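Local atomic coordinates of CghA (Chaetomium globosum, PDB entry 6KBC), a protein that is a two-domain, beta-rich protein of the calycin clan that binds the ligand WK1 in a pocket within its fold. Residues A[50-55]-A[61-66]; A[171-176]-A[284-289]. All coordinates share one frame; numbering follows the deposited sequence.

Contact 1: A[50-55]-A[61-66]; sequences LFDAMA and AFTVSF. With WK1 ((2S)-3-[(2S,4E)-4-[[(1R,2S,4aR,6S,8R,8aS)-2-[(E)-but-2-en-2-yl]-6,8-dimethyl-1,2,4a,5,6,7,8,8a-octahydronaphthalen-1-yl]-oxidanyl-methylidene]-3,5-bis(oxidanylidene)pyrrolidin-2-yl]-2-methyl-2-oxidanyl-propanoic acid), chain B.
Strands 50-54 and 61-66 run antiparallel, their axes 4.6 Å apart, and are tied by two pairs of backbone hydrogen bonds, Phe51 with Val64 and Ala53 with Phe62. They form a beta hairpin in the N-terminal, calycin-type domain. Strands 223-231 and 77-85 continue the sheet beyond its two outer sides. The Phe51-Val64 pair is nearly straight: Phe51 N to Val64 O is 3.0 Å. Phe62 N to Ala53 O is shorter, 2.8 Å, but more bent, at 136° on the hydrogen.

One face of the hairpin carries Phe51, Ala53, Phe62 and Val64, and is apolar. CB of Phe51 packs on CG1 of Val64. The Phe51 and Phe66 rings meet rim to rim, with CD1 of Phe51 3.7 Å from CE1 of Phe66 and the planes at 87°. Neither ring lies over the other. Phe135 touches both rings, and strands 143-150 and 154-162 cover this face.

The other face carries Leu50, Asp52, Met54, Ala61, Thr63 and Ser65. CB of Met54 meets CB of Ala61. The Asp52 carboxylate turns away from strand 61-66. Its OD1 accepts from Gly225 N, and its OD2 forms a salt bridge with Arg246. OD2 also accepts from a water, which is 2.6 Å from Thr63 OG1. This buried carboxylate is thus well paired.

The same face lines the ligand pocket at Leu50 and Ser65. CD1 of Leu50 lies against Ser65 OG and approaches C13 of WK1. Asn82, His94, Lys352 and Asn364 also form hydrogen bonds with WK1. Ser65 OG, turned beside its own backbone N (chi1 -72°), donates to O5 of WK1 at 2.7 Å.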
ATOM      1  N   LEU A  50      -6.398  -0.581  -1.355  1.00 24.94           N
ATOM      2  CA  LEU A  50      -5.712   0.576  -0.791  1.00 25.08           C
ATOM      3  C   LEU A  50      -5.792   1.754  -1.748  1.00 23.41           C
ATOM      4  O   LEU A  50      -5.555   1.605  -2.950  1.00 25.66           O
ATOM      5  CB  LEU A  50      -4.235   0.260  -0.496  1.00 24.77           C
ATOM      6  CG  LEU A  50      -3.320   1.383   0.029  1.00 23.66           C
ATOM      7  CD1 LEU A  50      -2.229   0.775   0.929  1.00 23.87           C
ATOM      8  CD2 LEU A  50      -2.676   2.206  -1.109  1.00 22.10           C
ATOM      9  N   PHE A  51      -6.079   2.935  -1.202  1.00 25.70           N
ATOM     10  CA  PHE A  51      -6.121   4.174  -1.974  1.00 26.09           C
ATOM     11  C   PHE A  51      -5.369   5.230  -1.186  1.00 21.51           C
ATOM     12  O   PHE A  51      -5.597   5.381   0.013  1.00 24.09           O
ATOM     13  CB  PHE A  51      -7.558   4.669  -2.228  1.00 27.01           C
ATOM     14  CG  PHE A  51      -8.452   3.665  -2.912  1.00 26.11           C
ATOM     15  CD1 PHE A  51      -9.068   2.659  -2.186  1.00 29.63           C
ATOM     16  CD2 PHE A  51      -8.699   3.756  -4.274  1.00 25.15           C
ATOM     17  CE1 PHE A  51      -9.905   1.736  -2.824  1.00 29.83           C
ATOM     18  CE2 PHE A  51      -9.534   2.845  -4.916  1.00 28.49           C
ATOM     19  CZ  PHE A  51     -10.135   1.835  -4.185  1.00 28.81           C
ATOM     20  N   ASP A  52      -4.498   5.986  -1.846  1.00 23.89           N
ATOM     21  CA  ASP A  52      -3.780   6.997  -1.089  1.00 26.27           C
ATOM     22  C   ASP A  52      -3.572   8.246  -1.929  1.00 23.89           C
ATOM     23  O   ASP A  52      -3.869   8.288  -3.127  1.00 24.78           O
ATOM     24  CB  ASP A  52      -2.429   6.482  -0.556  1.00 24.54           C
ATOM     25  CG  ASP A  52      -1.514   5.974  -1.651  1.00 29.00           C
ATOM     26  OD1 ASP A  52      -1.655   6.431  -2.813  1.00 28.44           O
ATOM     27  OD2 ASP A  52      -0.635   5.125  -1.349  1.00 30.10           O
ATOM     28  N   ALA A  53      -3.032   9.265  -1.273  1.00 23.22           N
ATOM     29  CA  ALA A  53      -2.780  10.535  -1.925  1.00 23.92           C
ATOM     30  C   ALA A  53      -1.784  11.285  -1.064  1.00 23.98           C
ATOM     31  O   ALA A  53      -1.864  11.231   0.162  1.00 26.40           O
ATOM     32  CB  ALA A  53      -4.069  11.345  -2.060  1.00 23.34           C
ATOM     33  N   MET A  54      -0.844  11.979  -1.688  1.00 21.71           N
ATOM     34  CA  MET A  54      -0.070  12.908  -0.891  1.00 29.06           C
ATOM     35  C   MET A  54       0.274  14.113  -1.727  1.00 28.11           C
ATOM     36  O   MET A  54       0.363  14.021  -2.949  1.00 24.68           O
ATOM     37  CB  MET A  54       1.204  12.281  -0.364  1.00 26.86           C
ATOM     38  CG  MET A  54       2.177  11.918  -1.447  1.00 30.26           C
ATOM     39  SD  MET A  54       3.578  11.215  -0.573  1.00 38.06           S
ATOM     40  CE  MET A  54       4.245  12.656   0.228  1.00 25.95           C
ATOM     41  N   ALA A  55       0.542  15.216  -1.038  1.00 23.72           N
ATOM     42  CA  ALA A  55       0.945  16.437  -1.710  1.00 27.83           C
ATOM     43  C   ALA A  55       2.329  16.245  -2.299  1.00 28.48           C
ATOM     44  O   ALA A  55       3.162  15.517  -1.752  1.00 26.40           O
ATOM     45  CB  ALA A  55       0.929  17.631  -0.739  1.00 26.21           C
ATOM     46  N   ALA A  61      -0.616  13.957   3.546  1.00 21.94           N
ATOM     47  CA  ALA A  61      -0.610  12.583   3.084  1.00 21.97           C
ATOM     48  C   ALA A  61      -1.865  11.922   3.614  1.00 23.69           C
ATOM     49  O   ALA A  61      -2.358  12.260   4.694  1.00 23.97           O
ATOM     50  CB  ALA A  61       0.645  11.821   3.560  1.00 21.61           C
ATOM     51  N   PHE A  62      -2.365  10.959   2.858  1.00 22.09           N
ATOM     52  CA  PHE A  62      -3.607  10.308   3.225  1.00 24.91           C
ATOM     53  C   PHE A  62      -3.570   8.894   2.680  1.00 20.65           C
ATOM     54  O   PHE A  62      -3.136   8.674   1.553  1.00 23.48           O
ATOM     55  CB  PHE A  62      -4.833  11.051   2.652  1.00 23.92           C
ATOM     56  CG  PHE A  62      -6.140  10.388   2.991  1.00 22.69           C
ATOM     57  CD1 PHE A  62      -6.797  10.700   4.162  1.00 23.07           C
ATOM     58  CD2 PHE A  62      -6.692   9.437   2.146  1.00 27.28           C
ATOM     59  CE1 PHE A  62      -7.981  10.070   4.499  1.00 26.85           C
ATOM     60  CE2 PHE A  62      -7.889   8.807   2.466  1.00 27.94           C
ATOM     61  CZ  PHE A  62      -8.530   9.121   3.647  1.00 25.64           C
ATOM     62  N   THR A  63      -4.045   7.947   3.470  1.00 25.17           N
ATOM     63  CA  THR A  63      -4.142   6.591   2.964  1.00 24.16           C
ATOM     64  C   THR A  63      -5.304   5.911   3.665  1.00 24.29           C
ATOM     65  O   THR A  63      -5.571   6.163   4.843  1.00 25.50           O
ATOM     66  CB  THR A  63      -2.834   5.806   3.158  1.00 23.74           C
ATOM     67  OG1 THR A  63      -2.912   4.560   2.450  1.00 24.82           O
ATOM     68  CG2 THR A  63      -2.548   5.542   4.641  1.00 25.64           C
ATOM     69  N   VAL A  64      -6.011   5.083   2.915  1.00 24.26           N
ATOM     70  CA  VAL A  64      -7.073   4.257   3.458  1.00 26.42           C
ATOM     71  C   VAL A  64      -6.891   2.862   2.889  1.00 26.64           C
ATOM     72  O   VAL A  64      -6.597   2.698   1.698  1.00 29.11           O
ATOM     73  CB  VAL A  64      -8.469   4.836   3.118  1.00 27.32           C
ATOM     74  CG1 VAL A  64      -8.625   5.028   1.610  1.00 24.62           C
ATOM     75  CG2 VAL A  64      -9.564   3.956   3.670  1.00 26.84           C
ATOM     76  N   SER A  65      -7.018   1.860   3.745  1.00 25.99           N
ATOM     77  CA  SER A  65      -7.071   0.479   3.301  1.00 29.63           C
ATOM     78  C   SER A  65      -8.446  -0.048   3.668  1.00 29.60           C
ATOM     79  O   SER A  65      -8.839   0.009   4.837  1.00 31.43           O
ATOM     80  CB  SER A  65      -5.960  -0.370   3.941  1.00 28.82           C
ATOM     81  OG  SER A  65      -4.702  -0.028   3.384  1.00 27.23           O
ATOM     82  N   PHE A  66      -9.186  -0.506   2.663  1.00 28.39           N
ATOM     83  CA  PHE A  66     -10.436  -1.214   2.886  1.00 31.43           C
ATOM     84  C   PHE A  66     -10.110  -2.689   3.083  1.00 32.28           C
ATOM     85  O   PHE A  66      -9.572  -3.336   2.177  1.00 29.52           O
ATOM     86  CB  PHE A  66     -11.389  -1.023   1.712  1.00 30.30           C
ATOM     87  CG  PHE A  66     -11.855   0.399   1.528  1.00 35.42           C
ATOM     88  CD1 PHE A  66     -11.081   1.310   0.826  1.00 33.08           C
ATOM     89  CD2 PHE A  66     -13.074   0.822   2.050  1.00 35.79           C
ATOM     90  CE1 PHE A  66     -11.515   2.630   0.637  1.00 33.83           C
ATOM     91  CE2 PHE A  66     -13.512   2.136   1.865  1.00 34.58           C
ATOM     92  CZ  PHE A  66     -12.729   3.036   1.163  1.00 35.10           C
TER
HETATM   93  O   WK1 B 501      -4.237   0.621  11.647  1.00 42.02           O
HETATM   94  C17 WK1 B 501      -3.801   1.221  10.699  1.00 40.34           C
HETATM   95  O1  WK1 B 501      -4.205   2.305  10.385  1.00 35.21           O
HETATM   96  C19 WK1 B 501      -2.723   0.636   9.882  1.00 35.90           C
HETATM   97  O2  WK1 B 501      -2.235  -0.550  10.410  1.00 39.32           O
HETATM   98  C18 WK1 B 501      -1.561   1.580   9.865  1.00 35.48           C
HETATM   99  C20 WK1 B 501      -3.384   0.382   8.556  1.00 35.40           C
HETATM  100  C22 WK1 B 501      -2.384   0.159   7.495  1.00 33.71           C
HETATM  101  N   WK1 B 501      -2.848   0.076   6.124  1.00 34.23           N
HETATM  102  C21 WK1 B 501      -2.271  -0.957   5.520  1.00 36.07           C
HETATM  103  O5  WK1 B 501      -2.494  -1.249   4.260  1.00 32.29           O
HETATM  104  C23 WK1 B 501      -1.536  -1.007   7.605  1.00 41.42           C
HETATM  105  O4  WK1 B 501      -0.885  -1.385   8.685  1.00 36.88           O
HETATM  106  C24 WK1 B 501      -1.393  -1.746   6.398  1.00 39.24           C
HETATM  107  C16 WK1 B 501      -0.582  -2.938   6.179  1.00 39.12           C
HETATM  108  O3  WK1 B 501       0.096  -3.382   7.165  1.00 41.47           O
HETATM  109  C9  WK1 B 501      -0.449  -3.515   4.832  1.00 38.30           C
HETATM  110  C8  WK1 B 501       0.692  -2.626   4.261  1.00 36.98           C
HETATM  111  C12 WK1 B 501       0.703  -1.145   4.581  1.00 35.88           C
HETATM  112  C13 WK1 B 501       0.196  -0.239   3.775  1.00 34.46           C
HETATM  113  C90 WK1 B 501       0.217   1.210   4.122  1.00 36.67           C
HETATM  114  C14 WK1 B 501       1.305  -0.668   5.854  1.00 41.16           C
HETATM  115  C7  WK1 B 501       2.045  -3.126   4.666  1.00 39.80           C
HETATM  116  C6  WK1 B 501       2.348  -4.376   4.442  1.00 38.20           C
HETATM  117  C3  WK1 B 501       1.226  -5.288   4.063  1.00 38.41           C
HETATM  118  C4  WK1 B 501      -0.065  -4.988   4.796  1.00 40.09           C
HETATM  119  C5  WK1 B 501      -1.160  -5.776   4.102  1.00 43.32           C
HETATM  120  C11 WK1 B 501      -2.433  -5.683   4.881  1.00 41.11           C
HETATM  121  C2  WK1 B 501       1.538  -6.762   4.043  1.00 38.30           C
HETATM  122  C1  WK1 B 501       0.507  -7.366   3.142  1.00 38.08           C
HETATM  123  C10 WK1 B 501       0.736  -8.799   2.789  1.00 40.88           C
HETATM  124  C   WK1 B 501      -0.818  -7.227   3.827  1.00 40.47           C
HETATM  125  O   HOH W   1      -0.611   4.313   1.250  1.00 24.34           O

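Contact 2: A[171-176]-A[284-289]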
ATOM      1  N   SER A 171       0.633 -12.466 -15.093  1.00 33.70           N
ATOM      2  CA  SER A 171       0.793 -13.845 -14.655  1.00 36.12           C
ATOM      3  C   SER A 171       0.620 -13.872 -13.143  1.00 36.93           C
ATOM      4  O   SER A 171       0.651 -12.833 -12.478  1.00 35.05           O
ATOM      5  CB  SER A 171       2.161 -14.392 -15.072  1.00 36.53           C
ATOM      6  OG  SER A 171       3.186 -13.880 -14.223  1.00 36.31           O
ATOM      7  N   ASP A 172       0.423 -15.076 -12.602  1.00 34.49           N
ATOM      8  CA  ASP A 172       0.324 -15.211 -11.155  1.00 34.43           C
ATOM      9  C   ASP A 172       1.594 -14.720 -10.471  1.00 32.54           C
ATOM     10  O   ASP A 172       1.527 -14.058  -9.429  1.00 30.22           O
ATOM     11  CB  ASP A 172       0.046 -16.665 -10.776  1.00 42.71           C
ATOM     12  CG  ASP A 172      -1.385 -17.070 -11.045  1.00 48.63           C
ATOM     13  OD1 ASP A 172      -2.008 -16.485 -11.961  1.00 48.97           O
ATOM     14  OD2 ASP A 172      -1.888 -17.959 -10.327  1.00 54.82           O
ATOM     15  N   ARG A 173       2.757 -15.030 -11.054  1.00 32.44           N
ATOM     16  CA  ARG A 173       4.038 -14.625 -10.479  1.00 35.37           C
ATOM     17  C   ARG A 173       4.141 -13.106 -10.363  1.00 34.16           C
ATOM     18  O   ARG A 173       4.634 -12.582  -9.359  1.00 29.38           O
ATOM     19  CB  ARG A 173       5.178 -15.178 -11.340  1.00 34.67           C
ATOM     20  CG  ARG A 173       6.587 -14.761 -10.920  1.00 30.60           C
ATOM     21  CD  ARG A 173       6.881 -15.261  -9.521  1.00 32.61           C
ATOM     22  NE  ARG A 173       8.169 -14.799  -9.012  1.00 29.93           N
ATOM     23  CZ  ARG A 173       8.366 -13.613  -8.445  1.00 30.99           C
ATOM     24  NH1 ARG A 173       7.355 -12.755  -8.336  1.00 25.96           N
ATOM     25  NH2 ARG A 173       9.575 -13.292  -7.981  1.00 27.66           N
ATOM     26  N   GLU A 174       3.682 -12.382 -11.386  1.00 29.52           N
ATOM     27  CA  GLU A 174       3.774 -10.927 -11.372  1.00 28.80           C
ATOM     28  C   GLU A 174       2.822 -10.283 -10.374  1.00 28.49           C
ATOM     29  O   GLU A 174       3.039  -9.133  -9.986  1.00 28.36           O
ATOM     30  CB  GLU A 174       3.520 -10.394 -12.775  1.00 30.07           C
ATOM     31  CG  GLU A 174       4.512 -10.945 -13.786  1.00 32.23           C
ATOM     32  CD  GLU A 174       4.581 -10.103 -15.050  1.00 42.85           C
ATOM     33  OE1 GLU A 174       5.648 -10.080 -15.702  1.00 51.50           O
ATOM     34  OE2 GLU A 174       3.560  -9.470 -15.392  1.00 36.40           O
ATOM     35  N   ALA A 175       1.788 -10.988  -9.936  1.00 25.39           N
ATOM     36  CA  ALA A 175       0.895 -10.461  -8.918  1.00 26.94           C
ATOM     37  C   ALA A 175       1.374 -10.758  -7.508  1.00 26.29           C
ATOM     38  O   ALA A 175       0.859 -10.170  -6.550  1.00 24.62           O
ATOM     39  CB  ALA A 175      -0.513 -11.040  -9.098  1.00 31.34           C
ATOM     40  N   GLU A 176       2.335 -11.663  -7.365  1.00 24.91           N
ATOM     41  CA  GLU A 176       2.758 -12.101  -6.053  1.00 27.65           C
ATOM     42  C   GLU A 176       3.600 -11.030  -5.378  1.00 23.36           C
ATOM     43  O   GLU A 176       4.381 -10.333  -6.029  1.00 24.24           O
ATOM     44  CB  GLU A 176       3.568 -13.390  -6.181  1.00 29.14           C
ATOM     45  CG  GLU A 176       2.713 -14.609  -6.481  1.00 31.98           C
ATOM     46  CD  GLU A 176       3.510 -15.904  -6.424  1.00 34.68           C
ATOM     47  OE1 GLU A 176       4.706 -15.890  -6.797  1.00 31.79           O
ATOM     48  OE2 GLU A 176       2.936 -16.922  -5.990  1.00 34.93           O
ATOM     49  N   ASN A 284      10.893  -3.370 -13.298  1.00 21.71           N
ATOM     50  CA  ASN A 284       9.758  -4.181 -12.866  1.00 22.59           C
ATOM     51  C   ASN A 284      10.287  -5.157 -11.821  1.00 24.44           C
ATOM     52  O   ASN A 284      10.652  -6.300 -12.122  1.00 23.01           O
ATOM     53  CB  ASN A 284       9.130  -4.888 -14.062  1.00 25.69           C
ATOM     54  CG  ASN A 284       7.938  -5.736 -13.681  1.00 31.64           C
ATOM     55  OD1 ASN A 284       7.390  -5.599 -12.599  1.00 31.40           O
ATOM     56  ND2 ASN A 284       7.528  -6.618 -14.583  1.00 42.96           N
ATOM     57  N   ALA A 285      10.333  -4.701 -10.575  1.00 25.37           N
ATOM     58  CA  ALA A 285      11.159  -5.344  -9.552  1.00 23.16           C
ATOM     59  C   ALA A 285      10.324  -6.365  -8.795  1.00 20.70           C
ATOM     60  O   ALA A 285       9.598  -6.031  -7.854  1.00 22.32           O
ATOM     61  CB  ALA A 285      11.762  -4.301  -8.619  1.00 21.09           C
ATOM     62  N   LEU A 286      10.435  -7.623  -9.203  1.00 19.93           N
ATOM     63  CA  LEU A 286       9.794  -8.726  -8.506  1.00 20.48           C
ATOM     64  C   LEU A 286      10.815  -9.559  -7.746  1.00 22.22           C
ATOM     65  O   LEU A 286      10.487 -10.646  -7.256  1.00 24.91           O
ATOM     66  CB  LEU A 286       9.038  -9.594  -9.506  1.00 23.34           C
ATOM     67  CG  LEU A 286       7.969  -8.809 -10.269  1.00 26.22           C
ATOM     68  CD1 LEU A 286       7.418  -9.669 -11.394  1.00 29.24           C
ATOM     69  CD2 LEU A 286       6.857  -8.339  -9.310  1.00 26.69           C
ATOM     70  N   ARG A 287      12.046  -9.069  -7.655  1.00 23.37           N
ATOM     71  CA  ARG A 287      13.140  -9.721  -6.953  1.00 20.85           C
ATOM     72  C   ARG A 287      13.694  -8.740  -5.921  1.00 20.95           C
ATOM     73  O   ARG A 287      13.991  -7.589  -6.252  1.00 18.04           O
ATOM     74  CB  ARG A 287      14.228 -10.149  -7.948  1.00 21.70           C
ATOM     75  CG  ARG A 287      15.487 -10.755  -7.316  1.00 21.42           C
ATOM     76  CD  ARG A 287      16.528 -11.045  -8.399  1.00 23.25           C
ATOM     77  NE  ARG A 287      16.133 -12.189  -9.226  1.00 20.61           N
ATOM     78  CZ  ARG A 287      16.870 -12.682 -10.209  1.00 22.51           C
ATOM     79  NH1 ARG A 287      18.039 -12.130 -10.498  1.00 24.46           N
ATOM     80  NH2 ARG A 287      16.437 -13.729 -10.899  1.00 26.21           N
ATOM     81  N   SER A 288      13.821  -9.190  -4.675  1.00 22.79           N
ATOM     82  CA  SER A 288      14.303  -8.372  -3.568  1.00 19.74           C
ATOM     83  C   SER A 288      15.692  -8.855  -3.166  1.00 23.63           C
ATOM     84  O   SER A 288      15.850 -10.009  -2.766  1.00 21.76           O
ATOM     85  CB  SER A 288      13.336  -8.467  -2.386  1.00 19.48           C
ATOM     86  OG  SER A 288      13.669  -7.549  -1.345  1.00 22.26           O
ATOM     87  N   LEU A 289      16.694  -7.953  -3.226  1.00 20.74           N
ATOM     88  CA  LEU A 289      18.079  -8.358  -3.033  1.00 19.97           C
ATOM     89  C   LEU A 289      18.493  -8.259  -1.571  1.00 20.11           C
ATOM     90  O   LEU A 289      17.956  -7.433  -0.823  1.00 18.53           O
ATOM     91  CB  LEU A 289      19.001  -7.474  -3.847  1.00 21.23           C
ATOM     92  CG  LEU A 289      18.705  -7.583  -5.340  1.00 22.06           C
ATOM     93  CD1 LEU A 289      19.467  -6.515  -6.089  1.00 18.87           C
ATOM     94  CD2 LEU A 289      19.089  -8.995  -5.816  1.00 25.65           C
TER
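Leu286 reaches across to the short, weakly bonded helix at about 172-175 and packs its CD1 against Glu174, 3.9 Å from Glu174 CA and 4.0 Å from Glu174 CG. CD2 of Leu286 lies near the carbonyl oxygen of Glu174. Within 284-289, Leu286 buries by far the most surface in this contact, 97 Å².

Arg173 supplies the polar half. Its chain bends at chi2 (61°) and runs past Leu286 in the opposite direction. The guanidinium then presents its edge to the leucine backbone. NH2 donates to Leu286 O at 2.9 Å, with 159° at the hydrogen. The oxygen lies close to the guanidinium plane, but the donor is tilted from the carbonyl plane. NH1 rests 3.8 Å from Leu286 CB.

Glu174 OE1 and Asn284 ND2 come no closer than 4.1 Å, and their flat groups are nearly perpendicular. OE2 of Glu174 instead accepts from Gln170 N. Just before the helix, Ser171 is the N-cap: its OG accepts from Glu174 N at 3.2 Å.

Asn272, on strand 269-277, bonds to the carbonyl oxygens of Glu174 and Glu176 and also touches Leu286. The contact therefore joins an N-terminal-domain helix to Leu286, next to strand 280-285 of the C-terminal domain, at the protein surface. Its chemistry is one arginine bond to a backbone oxygen beside one leucine packing on Glu174. The link thus relies on a main-chain acceptor and a single apolar side chain, and buries only 212 Å².

Overall arrangement
The two contacts follow one another along the chain, contact 1 closing before contact 2 opens. Their centres are about 23 Å apart, and their nearest atoms about 13 Å, so they do not touch. Contact 1 is local, a hairpin of neighbouring strands inside the N-terminal domain, close to the centre of the chain. Contact 2 is long-range, with 107 residues between its segments, and lies at the surface. It brings helix 172-175 of the N-terminal domain to Leu286 and the neighbouring strand 280-285 of the C-terminal domain. Contact 1 supplies two residues of the WK1 pocket, whereas in contact 2 the Arg173 side chain stays about 14 Å from the ligand.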